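Local coordinates for protein BfpC (Escherichia coli, PDB 3VHJ) that is required for biogenesis of a type IV pilus, its cytoplasmic domain probably contributing to the membrane-bound assembly machinery that works with the ATPase BfpD, at residues A[18-23]-A[108-113]; A[33-38]-A[56-61]. The protein carries 1 engineered substitution. One frame throughout, in Å; residues are numbered along the deposited sequence.

Interaction 1 of 2, residues A[18-23]-A[108-113]; sequences VNLLWG and HFDKSF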
ATOM      1  N   VAL A  18       0.215  -3.539  -5.784  1.00 15.72           N
ATOM      2  CA  VAL A  18      -0.466  -3.349  -4.509  1.00 13.73           C
ATOM      3  C   VAL A  18      -0.331  -4.629  -3.683  1.00 14.84           C
ATOM      4  O   VAL A  18       0.133  -5.653  -4.184  1.00 15.26           O
ATOM      5  CB  VAL A  18      -1.982  -3.017  -4.705  1.00 14.36           C
ATOM      6  CG1 VAL A  18      -2.133  -1.690  -5.434  1.00 13.08           C
ATOM      7  CG2 VAL A  18      -2.668  -4.125  -5.497  1.00 15.12           C
ATOM      8  N   ASN A  19      -0.736  -4.565  -2.419  1.00 15.23           N
ATOM      9  CA  ASN A  19      -0.652  -5.711  -1.517  1.00 16.52           C
ATOM     10  C   ASN A  19       0.792  -6.129  -1.276  1.00 16.29           C
ATOM     11  O   ASN A  19       1.112  -7.317  -1.245  1.00 15.91           O
ATOM     12  CB  ASN A  19      -1.432  -6.905  -2.070  1.00 18.20           C
ATOM     13  CG  ASN A  19      -1.758  -7.925  -0.998  1.00 21.81           C
ATOM     14  OD1 ASN A  19      -2.642  -7.711  -0.175  1.00 24.35           O
ATOM     15  ND2 ASN A  19      -1.035  -9.038  -0.997  1.00 29.12           N
ATOM     16  N   LEU A  20       1.669  -5.148  -1.116  1.00 15.86           N
ATOM     17  CA  LEU A  20       3.073  -5.424  -0.843  1.00 16.47           C
ATOM     18  C   LEU A  20       3.253  -5.529   0.666  1.00 16.28           C
ATOM     19  O   LEU A  20       2.398  -5.086   1.429  1.00 17.03           O
ATOM     20  CB  LEU A  20       3.947  -4.287  -1.372  1.00 17.23           C
ATOM     21  CG  LEU A  20       3.953  -4.091  -2.890  1.00 19.32           C
ATOM     22  CD1 LEU A  20       4.252  -2.647  -3.208  1.00 23.36           C
ATOM     23  CD2 LEU A  20       4.981  -5.011  -3.520  1.00 20.46           C
ATOM     24  N   LEU A  21       4.351  -6.135   1.097  1.00 14.96           N
ATOM     25  CA  LEU A  21       4.642  -6.248   2.519  1.00 16.44           C
ATOM     26  C   LEU A  21       5.534  -5.063   2.852  1.00 17.43           C
ATOM     27  O   LEU A  21       6.675  -5.011   2.406  1.00 17.64           O
ATOM     28  CB  LEU A  21       5.395  -7.543   2.820  1.00 18.71           C
ATOM     29  CG  LEU A  21       5.838  -7.763   4.273  1.00 20.07           C
ATOM     30  CD1 LEU A  21       4.621  -7.817   5.185  1.00 24.65           C
ATOM     31  CD2 LEU A  21       6.624  -9.062   4.367  1.00 23.31           C
ATOM     32  N   TRP A  22       5.014  -4.121   3.631  1.00 17.91           N
ATOM     33  CA  TRP A  22       5.768  -2.933   3.992  1.00 18.28           C
ATOM     34  C   TRP A  22       6.379  -3.016   5.374  1.00 19.99           C
ATOM     35  O   TRP A  22       5.792  -3.577   6.296  1.00 21.29           O
ATOM     36  CB  TRP A  22       4.878  -1.690   3.927  1.00 16.54           C
ATOM     37  CG  TRP A  22       4.412  -1.349   2.547  1.00 16.64           C
ATOM     38  CD1 TRP A  22       3.335  -1.872   1.888  1.00 16.32           C
ATOM     39  CD2 TRP A  22       5.022  -0.424   1.649  1.00 17.14           C
ATOM     40  NE1 TRP A  22       3.237  -1.328   0.631  1.00 13.86           N
ATOM     41  CE2 TRP A  22       4.262  -0.432   0.459  1.00 16.72           C
ATOM     42  CE3 TRP A  22       6.142   0.416   1.733  1.00 16.59           C
ATOM     43  CZ2 TRP A  22       4.586   0.366  -0.643  1.00 15.31           C
ATOM     44  CZ3 TRP A  22       6.466   1.208   0.641  1.00 17.07           C
ATOM     45  CH2 TRP A  22       5.689   1.178  -0.534  1.00 18.51           C
ATOM     46  N   GLY A  23       7.557  -2.424   5.511  1.00 20.39           N
ATOM     47  CA  GLY A  23       8.230  -2.425   6.790  1.00 21.80           C
ATOM     48  C   GLY A  23       9.276  -1.334   6.875  1.00 20.74           C
ATOM     49  O   GLY A  23       9.625  -0.694   5.881  1.00 19.40           O
ATOM     50  N   HIS A 108       0.998   1.626   6.785  1.00 20.14           N
ATOM     51  CA  HIS A 108       0.496   0.676   7.774  1.00 22.18           C
ATOM     52  C   HIS A 108      -0.300  -0.421   7.086  1.00 20.90           C
ATOM     53  O   HIS A 108      -0.256  -1.580   7.496  1.00 21.10           O
ATOM     54  CB  HIS A 108      -0.407   1.365   8.801  1.00 26.06           C
ATOM     55  CG  HIS A 108       0.337   2.072   9.889  1.00 31.50           C
ATOM     56  ND1 HIS A 108      -0.207   2.297  11.136  1.00 34.20           N
ATOM     57  CD2 HIS A 108       1.576   2.622   9.914  1.00 32.23           C
ATOM     58  CE1 HIS A 108       0.665   2.953  11.882  1.00 34.87           C
ATOM     59  NE2 HIS A 108       1.754   3.163  11.164  1.00 33.53           N
ATOM     60  N   PHE A 109      -1.036  -0.047   6.044  1.00 19.13           N
ATOM     61  CA  PHE A 109      -1.844  -1.006   5.306  1.00 18.36           C
ATOM     62  C   PHE A 109      -1.753  -0.838   3.797  1.00 17.64           C
ATOM     63  O   PHE A 109      -1.781   0.278   3.274  1.00 15.39           O
ATOM     64  CB  PHE A 109      -3.318  -0.891   5.719  1.00 17.83           C
ATOM     65  CG  PHE A 109      -3.567  -1.182   7.169  1.00 20.22           C
ATOM     66  CD1 PHE A 109      -3.486  -2.485   7.652  1.00 19.40           C
ATOM     67  CD2 PHE A 109      -3.877  -0.151   8.057  1.00 18.89           C
ATOM     68  CE1 PHE A 109      -3.709  -2.762   9.001  1.00 20.05           C
ATOM     69  CE2 PHE A 109      -4.102  -0.414   9.405  1.00 18.48           C
ATOM     70  CZ  PHE A 109      -4.017  -1.725   9.879  1.00 20.02           C
ATOM     71  N   ASP A 110      -1.640  -1.968   3.111  1.00 17.17           N
ATOM     72  CA  ASP A 110      -1.601  -2.011   1.657  1.00 18.13           C
ATOM     73  C   ASP A 110      -2.132  -3.398   1.327  1.00 18.45           C
ATOM     74  O   ASP A 110      -1.367  -4.347   1.194  1.00 18.75           O
ATOM     75  CB  ASP A 110      -0.178  -1.844   1.122  1.00 16.46           C
ATOM     76  CG  ASP A 110      -0.103  -2.022  -0.384  1.00 16.90           C
ATOM     77  OD1 ASP A 110      -1.178  -2.126  -1.020  1.00 15.00           O
ATOM     78  OD2 ASP A 110       1.022  -2.056  -0.937  1.00 14.53           O
ATOM     79  N   LYS A 111      -3.450  -3.509   1.208  1.00 19.70           N
ATOM     80  CA  LYS A 111      -4.084  -4.794   0.930  1.00 19.56           C
ATOM     81  C   LYS A 111      -5.021  -4.718  -0.258  1.00 19.17           C
ATOM     82  O   LYS A 111      -5.658  -3.695  -0.487  1.00 18.48           O
ATOM     83  CB  LYS A 111      -4.877  -5.250   2.156  1.00 22.44           C
ATOM     84  CG  LYS A 111      -4.041  -5.405   3.403  1.00 25.93           C
ATOM     85  CD  LYS A 111      -3.391  -6.776   3.485  1.00 29.58           C
ATOM     86  CE  LYS A 111      -4.433  -7.853   3.737  1.00 31.97           C
ATOM     87  NZ  LYS A 111      -3.814  -9.187   3.984  1.00 35.74           N
ATOM     88  N   SER A 112      -5.088  -5.806  -1.019  1.00 19.09           N
ATOM     89  CA  SER A 112      -5.973  -5.882  -2.169  1.00 19.47           C
ATOM     90  C   SER A 112      -6.855  -7.111  -1.966  1.00 20.90           C
ATOM     91  O   SER A 112      -6.447  -8.064  -1.302  1.00 19.66           O
ATOM     92  CB  SER A 112      -5.168  -6.017  -3.463  1.00 20.02           C
ATOM     93  OG  SER A 112      -4.432  -7.223  -3.478  1.00 23.73           O
ATOM     94  N   PHE A 113      -8.065  -7.074  -2.516  1.00 20.95           N
ATOM     95  CA  PHE A 113      -9.003  -8.189  -2.392  1.00 22.28           C
ATOM     96  C   PHE A 113      -9.814  -8.297  -3.671  1.00 22.69           C
ATOM     97  O   PHE A 113     -10.117  -7.288  -4.299  1.00 22.51           O
ATOM     98  CB  PHE A 113     -10.001  -7.955  -1.248  1.00 22.40           C
ATOM     99  CG  PHE A 113      -9.369  -7.575   0.052  1.00 23.04           C
ATOM    100  CD1 PHE A 113      -8.908  -6.280   0.266  1.00 21.91           C
ATOM    101  CD2 PHE A 113      -9.231  -8.515   1.067  1.00 22.32           C
ATOM    102  CE1 PHE A 113      -8.320  -5.926   1.477  1.00 23.68           C
ATOM    103  CE2 PHE A 113      -8.645  -8.170   2.279  1.00 23.72           C
ATOM    104  CZ  PHE A 113      -8.189  -6.876   2.483  1.00 23.08           C
TER
HETATM  105  O   HOH W   1       0.206  -6.203   2.475  1.00 26.72           O
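With chi1 at 174°, Asp110 carries CG anti to its backbone N and swings its carboxylate towards the backbone of 18-23, while Asn19, also with CG anti to N, brings its amide over Lys111 and Ser112. Both carboxylate oxygens are used. Asn19 N donates to Asp110 OD1 at 2.8 Å and Leu20 N to Asp110 OD2 at 3.2 Å, each from above the carboxylate plane. Trp22 NE1 supplies a third N-H to Asp110 OD2 at 2.8 Å; this bond is nearly straight (166°), runs in the indole plane and meets the anti lone pair of the oxygen. Here tryptophan offers a donor at the edge of a large apolar ring. Asn19 occupies the left-handed backbone region (phi 64°), which asparagine tolerates well, and its OD1 accepts Ser112 N at 3.2 Å on an in-plane lone pair. Strand 107-113 is outermost in its sheet, so the side-chain amide of Asn19 takes an N-H on the strand's outer edge, as a neighbouring strand could. Asn19 CA also sends a C-H to Asp110 O, 3.1 Å away, and one water donates to both Leu20 O and Asp110 O. Beside these bonds, Val18 CG2 packs on Ser112 CB at 3.7 Å, while Ser112 OG turns to Leu6 O. The contact thus ties edge strand 107-113 to the loop leading into strand 21-23, through side-chain-to-backbone bonds, the indole and a water. An alanine at Asp110 would remove the acceptor of three N-H groups and would probably loosen the turn at 18-20 and the hold on the indole. Three N-H donors gathered round a buried carboxylate, with no acid opposite it in 18-23, would be expected to stabilise the ionised form of Asp110.

Interaction 2 of 2, residues A[33-38]-A[56-61]; sequences QALNKS and EQFAVG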
ATOM      1  N   GLN A  33      19.299  -3.527   6.443  1.00 21.03           N
ATOM      2  CA  GLN A  33      19.256  -4.797   7.163  1.00 22.23           C
ATOM      3  C   GLN A  33      17.833  -5.309   7.293  1.00 21.95           C
ATOM      4  O   GLN A  33      17.561  -6.489   7.072  1.00 20.85           O
ATOM      5  CB  GLN A  33      19.851  -4.643   8.555  1.00 21.91           C
ATOM      6  CG  GLN A  33      21.345  -4.462   8.563  1.00 25.71           C
ATOM      7  CD  GLN A  33      21.868  -4.265   9.961  1.00 27.34           C
ATOM      8  OE1 GLN A  33      21.513  -3.299  10.637  1.00 29.05           O
ATOM      9  NE2 GLN A  33      22.706  -5.186  10.412  1.00 29.78           N
ATOM     10  N   ALA A  34      16.927  -4.413   7.661  1.00 22.06           N
ATOM     11  CA  ALA A  34      15.529  -4.774   7.822  1.00 21.11           C
ATOM     12  C   ALA A  34      14.974  -5.320   6.513  1.00 21.55           C
ATOM     13  O   ALA A  34      14.298  -6.345   6.500  1.00 23.16           O
ATOM     14  CB  ALA A  34      14.725  -3.561   8.278  1.00 22.47           C
ATOM     15  N   LEU A  35      15.263  -4.637   5.408  1.00 20.51           N
ATOM     16  CA  LEU A  35      14.779  -5.076   4.106  1.00 21.05           C
ATOM     17  C   LEU A  35      15.290  -6.460   3.744  1.00 22.23           C
ATOM     18  O   LEU A  35      14.520  -7.335   3.353  1.00 20.51           O
ATOM     19  CB  LEU A  35      15.194  -4.088   3.013  1.00 19.52           C
ATOM     20  CG  LEU A  35      14.925  -4.542   1.575  1.00 20.30           C
ATOM     21  CD1 LEU A  35      13.446  -4.845   1.393  1.00 20.26           C
ATOM     22  CD2 LEU A  35      15.373  -3.454   0.605  1.00 23.43           C
ATOM     23  N   ASN A  36      16.596  -6.655   3.868  1.00 21.71           N
ATOM     24  CA  ASN A  36      17.178  -7.941   3.533  1.00 22.61           C
ATOM     25  C   ASN A  36      16.659  -9.072   4.399  1.00 23.37           C
ATOM     26  O   ASN A  36      16.554 -10.208   3.937  1.00 24.01           O
ATOM     27  CB  ASN A  36      18.699  -7.853   3.601  1.00 23.25           C
ATOM     28  CG  ASN A  36      19.291  -7.303   2.328  1.00 25.04           C
ATOM     29  OD1 ASN A  36      19.277  -7.968   1.290  1.00 25.47           O
ATOM     30  ND2 ASN A  36      19.803  -6.084   2.389  1.00 27.60           N
ATOM     31  N   LYS A  37      16.331  -8.763   5.650  1.00 24.06           N
ATOM     32  CA  LYS A  37      15.800  -9.770   6.561  1.00 25.87           C
ATOM     33  C   LYS A  37      14.394 -10.132   6.104  1.00 25.92           C
ATOM     34  O   LYS A  37      13.980 -11.288   6.184  1.00 24.90           O
ATOM     35  CB  LYS A  37      15.764  -9.238   7.998  1.00 28.77           C
ATOM     36  CG  LYS A  37      17.140  -9.177   8.658  1.00 33.78           C
ATOM     37  CD  LYS A  37      17.117  -8.432   9.991  1.00 36.63           C
ATOM     38  CE  LYS A  37      16.210  -9.101  11.014  1.00 39.05           C
ATOM     39  NZ  LYS A  37      16.246  -8.391  12.323  1.00 39.90           N
ATOM     40  N   SER A  38      13.667  -9.136   5.613  1.00 22.58           N
ATOM     41  CA  SER A  38      12.310  -9.356   5.135  1.00 22.76           C
ATOM     42  C   SER A  38      12.334 -10.168   3.840  1.00 22.42           C
ATOM     43  O   SER A  38      11.543 -11.096   3.664  1.00 23.09           O
ATOM     44  CB  SER A  38      11.612  -8.013   4.903  1.00 23.39           C
ATOM     45  OG  SER A  38      10.276  -8.203   4.477  1.00 22.22           O
ATOM     46  N   GLU A  56      12.986   6.223   6.384  1.00 26.67           N
ATOM     47  CA  GLU A  56      12.748   5.343   5.258  1.00 25.58           C
ATOM     48  C   GLU A  56      11.955   4.094   5.590  1.00 21.88           C
ATOM     49  O   GLU A  56      11.757   3.752   6.752  1.00 21.42           O
ATOM     50  CB  GLU A  56      14.081   4.952   4.629  1.00 29.11           C
ATOM     51  CG  GLU A  56      14.813   6.129   4.034  1.00 33.74           C
ATOM     52  CD  GLU A  56      16.069   5.712   3.325  1.00 37.01           C
ATOM     53  OE1 GLU A  56      17.135   5.661   3.981  1.00 39.63           O
ATOM     54  OE2 GLU A  56      15.983   5.420   2.115  1.00 37.56           O
ATOM     55  N   GLN A  57      11.497   3.427   4.538  1.00 20.17           N
ATOM     56  CA  GLN A  57      10.739   2.199   4.669  1.00 19.01           C
ATOM     57  C   GLN A  57      10.885   1.429   3.364  1.00 17.07           C
ATOM     58  O   GLN A  57      11.407   1.945   2.372  1.00 16.04           O
ATOM     59  CB  GLN A  57       9.266   2.500   4.968  1.00 19.00           C
ATOM     60  CG  GLN A  57       8.502   3.166   3.839  1.00 19.69           C
ATOM     61  CD  GLN A  57       7.132   3.641   4.282  1.00 17.78           C
ATOM     62  OE1 GLN A  57       6.340   2.870   4.817  1.00 17.64           O
ATOM     63  NE2 GLN A  57       6.849   4.920   4.061  1.00 19.73           N
ATOM     64  N   PHE A  58      10.425   0.190   3.359  1.00 16.80           N
ATOM     65  CA  PHE A  58      10.563  -0.630   2.171  1.00 17.63           C
ATOM     66  C   PHE A  58       9.352  -1.511   1.924  1.00 16.75           C
ATOM     67  O   PHE A  58       8.550  -1.761   2.823  1.00 16.70           O
ATOM     68  CB  PHE A  58      11.804  -1.501   2.326  1.00 17.65           C
ATOM     69  CG  PHE A  58      11.851  -2.233   3.634  1.00 18.95           C
ATOM     70  CD1 PHE A  58      11.124  -3.404   3.819  1.00 20.04           C
ATOM     71  CD2 PHE A  58      12.584  -1.720   4.703  1.00 20.11           C
ATOM     72  CE1 PHE A  58      11.126  -4.056   5.054  1.00 21.37           C
ATOM     73  CE2 PHE A  58      12.593  -2.359   5.939  1.00 21.11           C
ATOM     74  CZ  PHE A  58      11.862  -3.531   6.116  1.00 22.29           C
ATOM     75  N   ALA A  59       9.231  -1.970   0.688  1.00 17.58           N
ATOM     76  CA  ALA A  59       8.143  -2.850   0.299  1.00 17.72           C
ATOM     77  C   ALA A  59       8.756  -4.119  -0.281  1.00 16.75           C
ATOM     78  O   ALA A  59       9.755  -4.062  -0.997  1.00 16.70           O
ATOM     79  CB  ALA A  59       7.261  -2.168  -0.742  1.00 16.07           C
ATOM     80  N   VAL A  60       8.173  -5.265   0.044  1.00 16.91           N
ATOM     81  CA  VAL A  60       8.655  -6.535  -0.490  1.00 17.45           C
ATOM     82  C   VAL A  60       7.526  -7.120  -1.333  1.00 18.29           C
ATOM     83  O   VAL A  60       6.397  -7.241  -0.860  1.00 18.68           O
ATOM     84  CB  VAL A  60       9.047  -7.516   0.641  1.00 16.12           C
ATOM     85  CG1 VAL A  60       9.290  -8.910   0.074  1.00 15.23           C
ATOM     86  CG2 VAL A  60      10.325  -7.023   1.316  1.00 16.44           C
ATOM     87  N   GLY A  61       7.834  -7.461  -2.582  1.00 18.26           N
ATOM     88  CA  GLY A  61       6.824  -8.004  -3.475  1.00 18.99           C
ATOM     89  C   GLY A  61       6.649  -9.510  -3.421  1.00 20.05           C
ATOM     90  O   GLY A  61       7.492 -10.235  -2.888  1.00 21.76           O
TER
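Gln57, in strand 55-60, turns its amide to Gly105 and Val107, and Phe58 is the first residue of 56-61 to meet 33-38. Its chi1 of 50° leaves CG flanked by both the backbone N and C, and the ring lies broadside against the backbone of 33-38. Leu35 CA sits 3.7 Å above the ring plane, over its centre, and Leu35 CB makes a CH-pi contact, 4.0 Å from the centroid. A flat ring can lie this close beneath the helix backbone; the small methyl of Ala34 lets the ring come near, CB to Phe58 CE2 being 3.4 Å. This is a helix laid on one face of an antiparallel sheet, part of a beta-alpha-beta-beta run in which helix 31-42 links strand 21-23 to the hairpin of 46-52 and 55-60. The helix and strand segments run nearly parallel, 15° apart, with axes 8.8 Å from each other. Ala59 points its methyl the other way, as alternation along a strand requires, and touches Trp22. Val60 faces the helix again: its CG2 meets Leu35 CD1 at 3.8 Å and Ser38 OG at 3.4 Å, where the compact serine leaves the branched valine room against the helix.

Overall arrangement
The two contacts, with centres 13 Å apart, are joined through strand 21-23, the edge neighbour of strand 55-60. Probable backbone hydrogen bonds run from Phe58 N to Gly23 O and from Val60 N to Leu21 O, both 2.8 Å, so the residues that face the helix in interaction 2 are tied by their backbones to the strand leading out of interaction 1. Trp22 reaches across this seam, its CE3 lying 3.4 Å from Phe58 O. Interaction 1, its centre about 4 Å from the chain centre, connects this sheet with the one containing strand 107-113; interaction 2, centred about 14 Å from the chain centre, lays helix 31-42 on the sheet face opposite the side chains of Ala59 and Trp22.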